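PDB 1O70: fasciclin I from Drosophila melanogaster, which acts as a neural cell adhesion molecule, represented here by the third and fourth of its FAS1 domains. Local coordinates for residues 109-114 with 124-129; 131-136 with 148-153. All coordinates share one frame; numbering follows the deposited sequence.

Both contacts lie in the third FAS1 domain and belong to one mixed sheet, their centres about 9 Å apart. Contact 1 pairs strands 110-116 and 123-128, and contact 2 pairs strands 131-141 and 145-150; the chain completes the first before the second begins. Strands 123-128 and 131-141 are themselves neighbours, joined by probable hydrogen bonds from Val-126 N to Ala-133 O and from Val-135 N to Ile-124 O, each 2.8 Å. The N-linked glycan provides a second tie: its first sugar is attached to Asn-132 of contact 2 and lies against Tyr-112, Asn-114, Thr-125 and Glu-127 of contact 1.

Contact 1 of 2, residues 109-114 with 124-129; sequences TFLYFN and ITVEGG. With NAG (2-acetamido-2-deoxy-beta-D-glucopyranose), chain B; NAG (2-acetamido-2-deoxy-beta-D-glucopyranose), chain C.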
# COMPACT_ATOMS: atom_id res chain seq x y z
N THR A 109 -7.43 4.42 5.24
CA THR A 109 -6.20 3.64 5.35
C THR A 109 -6.36 2.40 6.22
O THR A 109 -6.78 2.50 7.37
CB THR A 109 -5.09 4.45 6.00
OG1 THR A 109 -4.99 5.73 5.36
CG2 THR A 109 -3.76 3.70 5.92
N PHE A 110 -6.05 1.23 5.68
CA PHE A 110 -6.11 0.04 6.51
C PHE A 110 -4.69 -0.54 6.52
O PHE A 110 -3.84 -0.12 5.73
CB PHE A 110 -7.16 -0.95 6.01
CG PHE A 110 -6.88 -1.51 4.65
CD1 PHE A 110 -5.88 -2.47 4.48
CD2 PHE A 110 -7.63 -1.11 3.55
CE1 PHE A 110 -5.62 -3.02 3.23
CE2 PHE A 110 -7.39 -1.66 2.28
CZ PHE A 110 -6.38 -2.62 2.12
N LEU A 111 -4.42 -1.48 7.42
CA LEU A 111 -3.11 -2.08 7.51
C LEU A 111 -3.28 -3.59 7.50
O LEU A 111 -4.39 -4.10 7.47
CB LEU A 111 -2.44 -1.71 8.84
CG LEU A 111 -2.64 -0.31 9.40
CD1 LEU A 111 -2.06 -0.21 10.81
CD2 LEU A 111 -1.98 0.69 8.46
N TYR A 112 -2.16 -4.30 7.53
CA TYR A 112 -2.20 -5.74 7.61
C TYR A 112 -0.79 -6.14 8.02
O TYR A 112 0.15 -5.38 7.82
CB TYR A 112 -2.65 -6.39 6.29
CG TYR A 112 -1.76 -6.20 5.10
CD1 TYR A 112 -0.69 -7.07 4.86
CD2 TYR A 112 -1.99 -5.14 4.22
CE1 TYR A 112 0.13 -6.89 3.76
CE2 TYR A 112 -1.17 -4.95 3.13
CZ TYR A 112 -0.11 -5.82 2.90
OH TYR A 112 0.70 -5.66 1.80
N PHE A 113 -0.67 -7.30 8.65
CA PHE A 113 0.62 -7.75 9.14
C PHE A 113 1.10 -9.04 8.51
O PHE A 113 0.34 -9.77 7.86
CB PHE A 113 0.55 -7.97 10.66
CG PHE A 113 0.04 -6.79 11.44
CD1 PHE A 113 -1.31 -6.46 11.42
CD2 PHE A 113 0.91 -6.01 12.19
CE1 PHE A 113 -1.78 -5.36 12.13
CE2 PHE A 113 0.44 -4.91 12.90
CZ PHE A 113 -0.91 -4.59 12.87
N ASN A 114 2.38 -9.31 8.71
CA ASN A 114 2.99 -10.53 8.23
C ASN A 114 3.80 -11.05 9.41
O ASN A 114 4.59 -10.31 10.00
CB ASN A 114 3.93 -10.27 7.06
CG ASN A 114 4.59 -11.54 6.58
OD1 ASN A 114 3.92 -12.51 6.23
ND2 ASN A 114 5.92 -11.55 6.56
N ILE A 124 7.64 -9.66 13.14
CA ILE A 124 6.36 -9.09 12.76
C ILE A 124 6.56 -7.80 12.01
O ILE A 124 7.26 -6.90 12.48
CB ILE A 124 5.50 -8.79 13.99
CG1 ILE A 124 5.37 -10.06 14.84
CG2 ILE A 124 4.13 -8.29 13.56
CD1 ILE A 124 5.03 -9.78 16.29
N THR A 125 5.96 -7.72 10.83
CA THR A 125 6.04 -6.51 10.03
C THR A 125 4.62 -6.06 9.71
O THR A 125 3.68 -6.85 9.77
CB THR A 125 6.83 -6.73 8.71
OG1 THR A 125 6.24 -7.81 7.96
CG2 THR A 125 8.30 -7.02 9.01
N VAL A 126 4.47 -4.78 9.40
CA VAL A 126 3.17 -4.21 9.07
C VAL A 126 3.30 -3.37 7.80
O VAL A 126 4.35 -2.76 7.56
CB VAL A 126 2.66 -3.28 10.20
CG1 VAL A 126 3.66 -2.17 10.48
CG2 VAL A 126 1.31 -2.67 9.81
N GLU A 127 2.25 -3.36 6.99
CA GLU A 127 2.26 -2.59 5.75
C GLU A 127 1.11 -1.60 5.78
O GLU A 127 -0.05 -1.97 5.93
CB GLU A 127 2.10 -3.50 4.52
CG GLU A 127 1.85 -2.71 3.23
CD GLU A 127 3.08 -1.96 2.74
OE1 GLU A 127 2.93 -0.97 2.01
OE2 GLU A 127 4.21 -2.38 3.08
N GLY A 128 1.44 -0.32 5.65
CA GLY A 128 0.39 0.68 5.66
C GLY A 128 0.79 2.03 5.11
O GLY A 128 1.91 2.50 5.34
N GLY A 129 -0.13 2.66 4.39
CA GLY A 129 0.14 3.97 3.83
C GLY A 129 1.44 4.01 3.05
O GLY A 129 2.16 5.01 3.10
C1 NAG B . 7.80 -6.07 4.73
C2 NAG B . 6.87 -7.25 4.46
C3 NAG B . 7.60 -8.54 4.82
C4 NAG B . 8.94 -8.64 4.06
C5 NAG B . 9.75 -7.35 4.29
C6 NAG B . 11.04 -7.28 3.51
C7 NAG B . 4.48 -7.00 4.71
C8 NAG B . 3.28 -6.93 5.63
N2 NAG B . 5.68 -7.13 5.28
O3 NAG B . 6.78 -9.66 4.55
O4 NAG B . 9.69 -9.76 4.57
O5 NAG B . 8.98 -6.19 3.93
O6 NAG B . 10.81 -7.54 2.13
O7 NAG B . 4.33 -6.94 3.49
C1 NAG C . 9.66 -10.93 3.84
C2 NAG C . 10.89 -11.75 4.17
C3 NAG C . 10.87 -13.03 3.34
C4 NAG C . 9.55 -13.78 3.61
C5 NAG C . 8.32 -12.87 3.41
C6 NAG C . 7.06 -13.55 3.91
C7 NAG C . 12.91 -10.66 4.87
C8 NAG C . 14.40 -10.85 4.62
N2 NAG C . 12.08 -10.99 3.89
O3 NAG C . 11.98 -13.83 3.68
O4 NAG C . 9.43 -14.93 2.78
O5 NAG C . 8.46 -11.65 4.17
O6 NAG C . 7.23 -13.99 5.26
O7 NAG C . 12.52 -10.23 5.95
O HOH W 1 -2.10 -1.94 3.97
O HOH W 2 -2.54 1.50 3.34
O HOH W 3 6.95 -10.35 8.76
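Tyr-112 and Glu-127 lie side by side, pointing the same way from the sheet, in a CH-pi contact that sets Glu-127 CB over one face of the phenol ring, 4.0 Å from its centroid and displaced toward the rim. Glu-127 CG follows on the same side of the ring, 3.5 Å from Tyr-112 OH, and the carboxylate continues to a salt bridge with Arg-290 of the following FAS1 domain. Tyr-112 CG sits between the backbone N and carbonyl carbon (chi1 64°), a rotation that starts the ring over the neighbouring strand. An alanine here would probably open a gap beside Glu-127 CB and CG and leave the acetamide methyl C8 of the first sugar without its aromatic neighbour.

The other face of the sheet carries a second CH-pi contact: Val-126 CG2 stands over the Phe-113 ring, 4.2 Å from the centroid, while Val-126 CB packs on Phe-113 CD2. At this end the backbones are joined directly: Asn-114 and Thr-125 form a hydrogen-bonded pair, Asn-114 N to Thr-125 O and Thr-125 N to Asn-114 O both 3.0 Å, and Glu-127 N donates to Tyr-112 O. On the face of Tyr-112 and Glu-127, the glycan is bound here too: Thr-125 OG1 accepts from N2 of the first N-acetylglucosamine at 2.8 Å, and Asn-114 ND2 donates to O6 of the second at 3.1 Å. A water touches Asn-114 O and Thr-125 OG1.

Toward Thr-109 the strands part, and water takes over from direct pairing. One water donates to both Phe-110 O and Glu-127 O; another links Phe-110 O to Gly-129 N. Strands 110-116 and 123-128 form an antiparallel beta hairpin in the FAS1 sheet, with an N-linked glycan against one face.

Contact 2 of 2, residues 131-136 with 148-153; sequences VNATVI and HIIDHV. With NAG (2-acetamido-2-deoxy-beta-D-glucopyranose), chain B.
Asp-151 OD1 accepts two hydrogen bonds, from Thr-134 N at 2.8 Å and from His-152 ND1 at 3.0 Å. The donors reach it from opposite faces of the carboxylate plane, a double grip that would be expected to limit rotation of the group. The side chain thereby answers the N-H of Thr-134 just where the strand ending at Ile-150 gives way to loop. Asp-151 N returns a backbone bond to Thr-134 O. Farther along, Ile-136 N donates to Ile-149 O at 2.7 Å.

Outside these bonds the packing is mostly apolar. Ala-133 CB rests on Ile-150 CB at 3.8 Å, and Val-131 CG1 meets His-152 CB at 3.7 Å. At the opposite end Ile-136 CG1 and CD1 both lie against Ile-149 CG2, each 3.5 Å away. Asn-132 points away from this contact, and its ND2 is bonded covalently to C1 of the first N-acetylglucosamine.

The His-152 ring also stacks with Tyr-158, whose hydroxyl is hydrogen-bonded to Asn-132 O. Strands 131-141 and 145-150 form an antiparallel beta hairpin within the FAS1 sheet. Strand 131-141 lies between 123-128 and 145-150, antiparallel to both, whereas 145-150 is flanked on its far side by the parallel strand 48-53, where His-148 is backbone-bonded to Ile-50 and Ala-52.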
# COMPACT_ATOMS: atom_id res chain seq x y z
N VAL A 131 3.99 2.22 3.63
CA VAL A 131 5.15 1.91 4.45
C VAL A 131 5.17 0.53 5.03
O VAL A 131 4.14 0.03 5.51
CB VAL A 131 5.30 2.90 5.61
CG1 VAL A 131 6.42 2.43 6.55
CG2 VAL A 131 5.62 4.29 5.07
N ASN A 132 6.34 -0.10 4.98
CA ASN A 132 6.54 -1.43 5.56
C ASN A 132 7.43 -1.22 6.78
O ASN A 132 8.57 -0.78 6.65
CB ASN A 132 7.25 -2.35 4.56
CG ASN A 132 7.58 -3.71 5.15
OD1 ASN A 132 8.23 -3.77 6.20
ND2 ASN A 132 7.14 -4.79 4.51
N ALA A 133 6.91 -1.55 7.95
CA ALA A 133 7.68 -1.39 9.17
C ALA A 133 7.76 -2.67 9.97
O ALA A 133 6.89 -3.55 9.89
CB ALA A 133 7.06 -0.28 10.05
N THR A 134 8.83 -2.78 10.76
CA THR A 134 9.02 -3.94 11.59
C THR A 134 8.67 -3.58 13.01
O THR A 134 8.94 -2.47 13.47
CB THR A 134 10.47 -4.44 11.52
OG1 THR A 134 10.75 -4.88 10.18
CG2 THR A 134 10.68 -5.60 12.48
N VAL A 135 8.04 -4.52 13.70
CA VAL A 135 7.67 -4.33 15.09
C VAL A 135 8.93 -4.67 15.87
O VAL A 135 9.37 -5.81 15.86
CB VAL A 135 6.56 -5.29 15.49
CG1 VAL A 135 6.25 -5.12 16.97
CG2 VAL A 135 5.31 -5.02 14.66
N ILE A 136 9.53 -3.67 16.51
CA ILE A 136 10.74 -3.89 17.28
C ILE A 136 10.45 -4.10 18.76
O ILE A 136 11.36 -4.20 19.56
CB ILE A 136 11.72 -2.71 17.16
CG1 ILE A 136 11.06 -1.43 17.70
CG2 ILE A 136 12.12 -2.51 15.69
CD1 ILE A 136 12.01 -0.24 17.69
N HIS A 148 2.53 -1.44 20.20
CA HIS A 148 3.69 -2.08 19.59
C HIS A 148 4.56 -0.97 19.01
O HIS A 148 4.04 0.02 18.47
CB HIS A 148 3.26 -2.98 18.45
CG HIS A 148 2.20 -3.98 18.81
ND1 HIS A 148 2.47 -5.11 19.56
CD2 HIS A 148 0.89 -4.05 18.49
CE1 HIS A 148 1.37 -5.83 19.69
NE2 HIS A 148 0.40 -5.21 19.04
N ILE A 149 5.87 -1.13 19.08
CA ILE A 149 6.77 -0.12 18.53
C ILE A 149 7.30 -0.56 17.16
O ILE A 149 7.79 -1.67 16.99
CB ILE A 149 7.97 0.16 19.49
CG1 ILE A 149 7.47 0.85 20.76
CG2 ILE A 149 8.96 1.13 18.85
CD1 ILE A 149 6.64 -0.00 21.66
N ILE A 150 7.16 0.32 16.17
CA ILE A 150 7.63 0.03 14.82
C ILE A 150 8.79 0.95 14.46
O ILE A 150 8.91 2.04 15.01
CB ILE A 150 6.50 0.16 13.77
CG1 ILE A 150 5.93 1.58 13.77
CG2 ILE A 150 5.41 -0.86 14.07
CD1 ILE A 150 4.77 1.76 12.78
N ASP A 151 9.62 0.50 13.53
CA ASP A 151 10.80 1.26 13.14
C ASP A 151 10.63 2.28 12.03
O ASP A 151 11.60 2.89 11.60
CB ASP A 151 11.94 0.30 12.78
CG ASP A 151 11.57 -0.65 11.66
OD1 ASP A 151 10.47 -0.51 11.06
OD2 ASP A 151 12.39 -1.54 11.38
N HIS A 152 9.40 2.45 11.55
CA HIS A 152 9.14 3.45 10.52
C HIS A 152 7.81 4.05 10.82
O HIS A 152 6.97 3.42 11.45
CB HIS A 152 9.10 2.85 9.12
CG HIS A 152 10.45 2.53 8.56
ND1 HIS A 152 11.03 1.29 8.68
CD2 HIS A 152 11.34 3.31 7.89
CE1 HIS A 152 12.22 1.31 8.11
NE2 HIS A 152 12.44 2.52 7.63
N VAL A 153 7.62 5.28 10.36
CA VAL A 153 6.37 5.97 10.56
C VAL A 153 5.47 5.67 9.37
O VAL A 153 5.81 5.99 8.23
CB VAL A 153 6.60 7.48 10.68
CG1 VAL A 153 5.31 8.17 11.03
CG2 VAL A 153 7.68 7.77 11.72
C1 NAG B . 7.80 -6.07 4.73
C2 NAG B . 6.87 -7.25 4.46
C3 NAG B . 7.60 -8.54 4.82
C4 NAG B . 8.94 -8.64 4.06
C5 NAG B . 9.75 -7.35 4.29
C6 NAG B . 11.04 -7.28 3.51
C7 NAG B . 4.48 -7.00 4.71
C8 NAG B . 3.28 -6.93 5.63
N2 NAG B . 5.68 -7.13 5.28
O3 NAG B . 6.78 -9.66 4.55
O4 NAG B . 9.69 -9.76 4.57
O5 NAG B . 8.98 -6.19 3.93
O6 NAG B . 10.81 -7.54 2.13
O7 NAG B . 4.33 -6.94 3.49